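Local coordinates for catechol 1,2-dioxygenase (PDB 1DMH), which catalyses the iron(III)-dependent intradiol cleavage of catechol by dioxygen to cis,cis-muconate, the first step of a branch of the beta-ketoadipate pathway, at residues P147-N159 and M178-V192. Sequence-based numbering, arbitrary orientation.
Sequences PLPNAKVEIWHAN and MRRSIITDENGQYRV
V153 and I155 form antiparallel hydrogen-bonded pairs with I182 and R180, joining strands 152-157 and 179-183 in the mixed sheet of the intradiol dioxygenase domain; V153 N to I182 O is 2.7 Å and nearly straight (175°). H157 N extends the series to M178 O.

Just ahead of strand 152-157, the type II turn from L148 to A151 is gripped by T184, whose OG1 is set between its own backbone N and carbonyl carbon (chi1 55°). T184 OG1 donates to L148 O in the carbonyl plane, on a lone pair (2.6 Å). The same T184 OG1 accepts from A151 N (2.7 Å). N150 N bonds T184 O from above the carbonyl plane.

Apolar contacts gather on the face of V153 and I155. CG1 of V153 lies over a face of the Y190 ring, and CD1 of I155 meets Y190 CE2 at 4.1 Å. M178 CB sits over a face of the H157 imidazole, offset toward the rim, 4.0 Å from its centroid.

On the other face, R179 NH1 approaches W156 CD1 obliquely (3.4 Å), the guanidinium and indole planes 21° apart. The guanidinium is held by hydrogen bonds from NH1 to L109 O and from NH2 to S165 O, while W156 stacks on the iron ligand H226. A water links E154 OE1, also hydrogen-bonded to Y110 OH, to S181 OG.

One bifunctional hydroxyl thus fixes the turn, and the W156 stack is consistent with second-shell positioning of H226; R179 lies close to the iron ligand Y164.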
loop_
_atom_site.group_PDB
_atom_site.type_symbol
_atom_site.label_atom_id
_atom_site.label_comp_id
_atom_site.label_asym_id
_atom_site.label_seq_id
_atom_site.Cartn_x
_atom_site.Cartn_y
_atom_site.Cartn_z
ATOM N N PRO A 147 40.783 -8.342 -18.286
ATOM C CA PRO A 147 40.731 -7.781 -16.937
ATOM C C PRO A 147 40.507 -6.288 -17.024
ATOM O O PRO A 147 41.162 -5.615 -17.810
ATOM C CB PRO A 147 42.099 -8.147 -16.374
ATOM C CG PRO A 147 42.330 -9.479 -17.007
ATOM C CD PRO A 147 42.028 -9.108 -18.439
ATOM N N LEU A 148 39.604 -5.766 -16.199
ATOM C CA LEU A 148 39.263 -4.359 -16.250
ATOM C C LEU A 148 39.667 -3.527 -15.038
ATOM O O LEU A 148 39.001 -3.563 -13.999
ATOM C CB LEU A 148 37.745 -4.219 -16.425
ATOM C CG LEU A 148 37.031 -3.304 -17.430
ATOM C CD1 LEU A 148 35.607 -3.057 -16.905
ATOM C CD2 LEU A 148 37.741 -1.987 -17.595
ATOM N N PRO A 149 40.800 -2.816 -15.117
ATOM C CA PRO A 149 41.176 -1.986 -13.965
ATOM C C PRO A 149 40.239 -0.785 -13.899
ATOM O O PRO A 149 39.616 -0.421 -14.889
ATOM C CB PRO A 149 42.619 -1.577 -14.291
ATOM C CG PRO A 149 42.595 -1.512 -15.780
ATOM C CD PRO A 149 41.875 -2.818 -16.121
ATOM N N ASN A 150 40.127 -0.183 -12.731
ATOM C CA ASN A 150 39.278 0.980 -12.555
ATOM C C ASN A 150 37.770 0.776 -12.572
ATOM O O ASN A 150 37.018 1.754 -12.604
ATOM C CB ASN A 150 39.674 2.044 -13.568
ATOM C CG ASN A 150 41.113 2.516 -13.364
ATOM O OD1 ASN A 150 41.696 3.150 -14.243
ATOM N ND2 ASN A 150 41.692 2.209 -12.192
ATOM N N ALA A 151 37.322 -0.477 -12.547
ATOM C CA ALA A 151 35.891 -0.759 -12.492
ATOM C C ALA A 151 35.501 -0.508 -11.036
ATOM O O ALA A 151 36.323 -0.686 -10.130
ATOM C CB ALA A 151 35.626 -2.222 -12.878
ATOM N N LYS A 152 34.274 -0.072 -10.779
ATOM C CA LYS A 152 33.876 0.159 -9.385
ATOM C C LYS A 152 32.988 -0.991 -8.924
ATOM O O LYS A 152 31.897 -1.204 -9.465
ATOM C CB LYS A 152 33.104 1.454 -9.254
ATOM C CG LYS A 152 32.667 1.834 -7.845
ATOM C CD LYS A 152 31.999 3.185 -7.968
ATOM C CE LYS A 152 31.658 3.820 -6.657
ATOM N NZ LYS A 152 31.336 5.272 -6.868
ATOM N N VAL A 153 33.479 -1.729 -7.938
ATOM C CA VAL A 153 32.767 -2.874 -7.400
ATOM C C VAL A 153 32.154 -2.464 -6.064
ATOM O O VAL A 153 32.886 -2.106 -5.137
ATOM C CB VAL A 153 33.731 -4.066 -7.158
ATOM C CG1 VAL A 153 32.953 -5.278 -6.641
ATOM C CG2 VAL A 153 34.481 -4.423 -8.453
ATOM N N GLU A 154 30.827 -2.486 -5.970
ATOM C CA GLU A 154 30.162 -2.151 -4.719
ATOM C C GLU A 154 29.594 -3.415 -4.085
ATOM O O GLU A 154 28.841 -4.139 -4.717
ATOM C CB GLU A 154 29.045 -1.153 -4.959
ATOM C CG GLU A 154 29.552 0.115 -5.580
ATOM C CD GLU A 154 28.458 1.141 -5.752
ATOM O OE1 GLU A 154 27.904 1.605 -4.735
ATOM O OE2 GLU A 154 28.156 1.474 -6.909
ATOM N N ILE A 155 29.962 -3.654 -2.829
ATOM C CA ILE A 155 29.549 -4.838 -2.097
ATOM C C ILE A 155 28.867 -4.493 -0.784
ATOM O O ILE A 155 29.300 -3.589 -0.067
ATOM C CB ILE A 155 30.778 -5.714 -1.783
ATOM C CG1 ILE A 155 31.569 -5.948 -3.077
ATOM C CG2 ILE A 155 30.345 -7.041 -1.157
ATOM C CD1 ILE A 155 32.715 -6.892 -2.914
ATOM N N TRP A 156 27.787 -5.191 -0.465
ATOM C CA TRP A 156 27.131 -4.954 0.811
ATOM C C TRP A 156 26.519 -6.272 1.216
ATOM O O TRP A 156 26.120 -7.052 0.355
ATOM C CB TRP A 156 26.102 -3.791 0.725
ATOM C CG TRP A 156 24.821 -3.951 -0.099
ATOM C CD1 TRP A 156 23.560 -4.200 0.379
ATOM C CD2 TRP A 156 24.688 -3.816 -1.521
ATOM N NE1 TRP A 156 22.652 -4.225 -0.657
ATOM C CE2 TRP A 156 23.317 -3.992 -1.834
ATOM C CE3 TRP A 156 25.596 -3.562 -2.566
ATOM C CZ2 TRP A 156 22.831 -3.926 -3.143
ATOM C CZ3 TRP A 156 25.116 -3.498 -3.873
ATOM C CH2 TRP A 156 23.741 -3.679 -4.146
ATOM N N HIS A 157 26.491 -6.550 2.514
ATOM C CA HIS A 157 25.936 -7.814 3.001
ATOM C C HIS A 157 25.584 -7.739 4.481
ATOM O O HIS A 157 25.893 -6.754 5.148
ATOM C CB HIS A 157 26.924 -8.955 2.730
ATOM C CG HIS A 157 28.196 -8.875 3.532
ATOM N ND1 HIS A 157 28.295 -9.335 4.832
ATOM C CD2 HIS A 157 29.426 -8.403 3.207
ATOM C CE1 HIS A 157 29.531 -9.150 5.270
ATOM N NE2 HIS A 157 30.238 -8.586 4.303
ATOM N N ALA A 158 24.935 -8.783 4.986
ATOM C CA ALA A 158 24.498 -8.842 6.379
ATOM C C ALA A 158 25.536 -9.459 7.324
ATOM O O ALA A 158 26.532 -10.027 6.869
ATOM C CB ALA A 158 23.180 -9.637 6.462
ATOM N N ASN A 159 25.305 -9.329 8.633
ATOM C CA ASN A 159 26.215 -9.918 9.604
ATOM C C ASN A 159 25.685 -11.306 9.928
ATOM O O ASN A 159 24.795 -11.790 9.227
ATOM C CB ASN A 159 26.346 -9.064 10.882
ATOM C CG ASN A 159 25.022 -8.847 11.609
ATOM O OD1 ASN A 159 24.053 -9.593 11.426
ATOM N ND2 ASN A 159 24.998 -7.834 12.477
ATOM N N MET A 178 30.159 -3.289 6.735
ATOM C CA MET A 178 29.976 -4.315 5.699
ATOM C C MET A 178 29.440 -3.757 4.373
ATOM O O MET A 178 28.694 -4.425 3.657
ATOM C CB MET A 178 29.070 -5.425 6.239
ATOM C CG MET A 178 29.646 -6.100 7.521
ATOM S SD MET A 178 28.504 -7.300 8.260
ATOM C CE MET A 178 27.075 -6.223 8.531
ATOM N N ARG A 179 29.840 -2.525 4.050
ATOM C CA ARG A 179 29.444 -1.858 2.813
ATOM C C ARG A 179 30.681 -1.091 2.304
ATOM O O ARG A 179 31.155 -0.180 2.981
ATOM C CB ARG A 179 28.306 -0.848 3.067
ATOM C CG ARG A 179 26.966 -1.423 3.540
ATOM C CD ARG A 179 25.993 -0.284 3.903
ATOM N NE ARG A 179 24.698 -0.748 4.409
ATOM C CZ ARG A 179 23.740 -1.289 3.651
ATOM N NH1 ARG A 179 23.927 -1.435 2.337
ATOM N NH2 ARG A 179 22.587 -1.658 4.207
ATOM N N ARG A 180 31.195 -1.442 1.126
ATOM C CA ARG A 180 32.358 -0.747 0.574
ATOM C C ARG A 180 32.305 -0.645 -0.945
ATOM O O ARG A 180 31.594 -1.410 -1.611
ATOM C CB ARG A 180 33.655 -1.485 0.930
ATOM C CG ARG A 180 34.078 -1.482 2.390
ATOM C CD ARG A 180 34.451 -0.090 2.900
ATOM N NE ARG A 180 34.931 -0.176 4.273
ATOM C CZ ARG A 180 34.161 -0.257 5.355
ATOM N NH1 ARG A 180 32.838 -0.197 5.260
ATOM N NH2 ARG A 180 34.728 -0.341 6.558
ATOM N N SER A 181 33.068 0.305 -1.487
ATOM C CA SER A 181 33.206 0.455 -2.932
ATOM C C SER A 181 34.671 0.186 -3.181
ATOM O O SER A 181 35.525 0.746 -2.499
ATOM C CB SER A 181 32.885 1.871 -3.398
ATOM O OG SER A 181 31.509 2.124 -3.264
ATOM N N ILE A 182 34.965 -0.683 -4.129
ATOM C CA ILE A 182 36.346 -0.989 -4.446
ATOM C C ILE A 182 36.634 -0.743 -5.907
ATOM O O ILE A 182 35.911 -1.201 -6.782
ATOM C CB ILE A 182 36.687 -2.436 -4.074
ATOM C CG1 ILE A 182 36.481 -2.579 -2.574
ATOM C CG2 ILE A 182 38.139 -2.790 -4.478
ATOM C CD1 ILE A 182 36.902 -3.839 -2.080
ATOM N N ILE A 183 37.676 0.032 -6.161
ATOM C CA ILE A 183 38.079 0.334 -7.530
ATOM C C ILE A 183 39.051 -0.760 -7.870
ATOM O O ILE A 183 40.026 -0.963 -7.134
ATOM C CB ILE A 183 38.838 1.669 -7.619
ATOM C CG1 ILE A 183 37.983 2.785 -7.019
ATOM C CG2 ILE A 183 39.275 1.917 -9.060
ATOM C CD1 ILE A 183 36.585 2.891 -7.619
ATOM N N THR A 184 38.798 -1.475 -8.959
ATOM C CA THR A 184 39.704 -2.544 -9.326
ATOM C C THR A 184 41.115 -1.994 -9.608
ATOM O O THR A 184 41.286 -0.861 -10.069
ATOM C CB THR A 184 39.162 -3.359 -10.525
ATOM O OG1 THR A 184 38.891 -2.492 -11.627
ATOM C CG2 THR A 184 37.863 -4.078 -10.125
ATOM N N ASP A 185 42.119 -2.803 -9.287
ATOM C CA ASP A 185 43.521 -2.433 -9.470
ATOM C C ASP A 185 44.014 -2.720 -10.896
ATOM O O ASP A 185 43.226 -3.109 -11.769
ATOM C CB ASP A 185 44.368 -3.195 -8.446
ATOM C CG ASP A 185 44.326 -4.702 -8.657
ATOM O OD1 ASP A 185 43.991 -5.154 -9.775
ATOM O OD2 ASP A 185 44.650 -5.444 -7.705
ATOM N N GLU A 186 45.325 -2.542 -11.101
ATOM C CA GLU A 186 46.017 -2.736 -12.395
ATOM C C GLU A 186 45.731 -4.052 -13.087
ATOM O O GLU A 186 45.953 -4.192 -14.284
ATOM C CB GLU A 186 47.538 -2.645 -12.216
ATOM C CG GLU A 186 48.014 -1.450 -11.429
ATOM C CD GLU A 186 47.582 -1.517 -9.968
ATOM O OE1 GLU A 186 48.007 -2.478 -9.278
ATOM O OE2 GLU A 186 46.822 -0.617 -9.515
ATOM N N ASN A 187 45.263 -5.036 -12.333
ATOM C CA ASN A 187 44.982 -6.327 -12.923
ATOM C C ASN A 187 43.495 -6.610 -12.912
ATOM O O ASN A 187 43.085 -7.762 -13.081
ATOM C CB ASN A 187 45.811 -7.406 -12.235
ATOM C CG ASN A 187 47.298 -7.144 -12.393
ATOM O OD1 ASN A 187 47.756 -6.743 -13.465
ATOM N ND2 ASN A 187 48.056 -7.365 -11.327
ATOM N N GLY A 188 42.697 -5.569 -12.718
ATOM C CA GLY A 188 41.256 -5.723 -12.721
ATOM C C GLY A 188 40.728 -6.531 -11.546
ATOM O O GLY A 188 39.633 -7.104 -11.615
ATOM N N GLN A 189 41.494 -6.561 -10.457
ATOM C CA GLN A 189 41.096 -7.316 -9.284
ATOM C C GLN A 189 40.563 -6.514 -8.094
ATOM O O GLN A 189 40.859 -5.328 -7.926
ATOM C CB GLN A 189 42.259 -8.199 -8.838
ATOM C CG GLN A 189 42.649 -9.231 -9.888
ATOM C CD GLN A 189 43.721 -10.203 -9.405
ATOM O OE1 GLN A 189 44.772 -9.798 -8.904
ATOM N NE2 GLN A 189 43.461 -11.494 -9.575
ATOM N N TYR A 190 39.740 -7.170 -7.285
ATOM C CA TYR A 190 39.194 -6.561 -6.072
ATOM C C TYR A 190 39.398 -7.621 -5.002
ATOM O O TYR A 190 39.409 -8.822 -5.289
ATOM C CB TYR A 190 37.700 -6.233 -6.233
ATOM C CG TYR A 190 36.779 -7.448 -6.275
ATOM C CD1 TYR A 190 36.551 -8.138 -7.469
ATOM C CD2 TYR A 190 36.181 -7.930 -5.117
ATOM C CE1 TYR A 190 35.751 -9.286 -7.508
ATOM C CE2 TYR A 190 35.379 -9.076 -5.144
ATOM C CZ TYR A 190 35.168 -9.748 -6.342
ATOM O OH TYR A 190 34.387 -10.888 -6.369
ATOM N N ARG A 191 39.603 -7.193 -3.775
ATOM C CA ARG A 191 39.791 -8.145 -2.715
ATOM C C ARG A 191 39.289 -7.498 -1.452
ATOM O O ARG A 191 39.591 -6.332 -1.182
ATOM C CB ARG A 191 41.268 -8.488 -2.589
ATOM C CG ARG A 191 41.588 -9.456 -1.472
ATOM C CD ARG A 191 43.083 -9.701 -1.426
ATOM N NE ARG A 191 43.510 -10.356 -0.186
ATOM C CZ ARG A 191 43.671 -11.672 -0.035
ATOM N NH1 ARG A 191 43.466 -12.493 -1.072
ATOM N NH2 ARG A 191 44.064 -12.162 1.153
ATOM N N VAL A 192 38.477 -8.217 -0.691
ATOM C CA VAL A 192 38.004 -7.643 0.549
ATOM C C VAL A 192 38.109 -8.633 1.658
ATOM O O VAL A 192 38.100 -9.840 1.427
ATOM C CB VAL A 192 36.525 -7.194 0.491
ATOM C CG1 VAL A 192 36.379 -6.125 -0.494
ATOM C CG2 VAL A 192 35.622 -8.360 0.135
HETATM O O HOH W 1 29.250 0.994 -2.396
#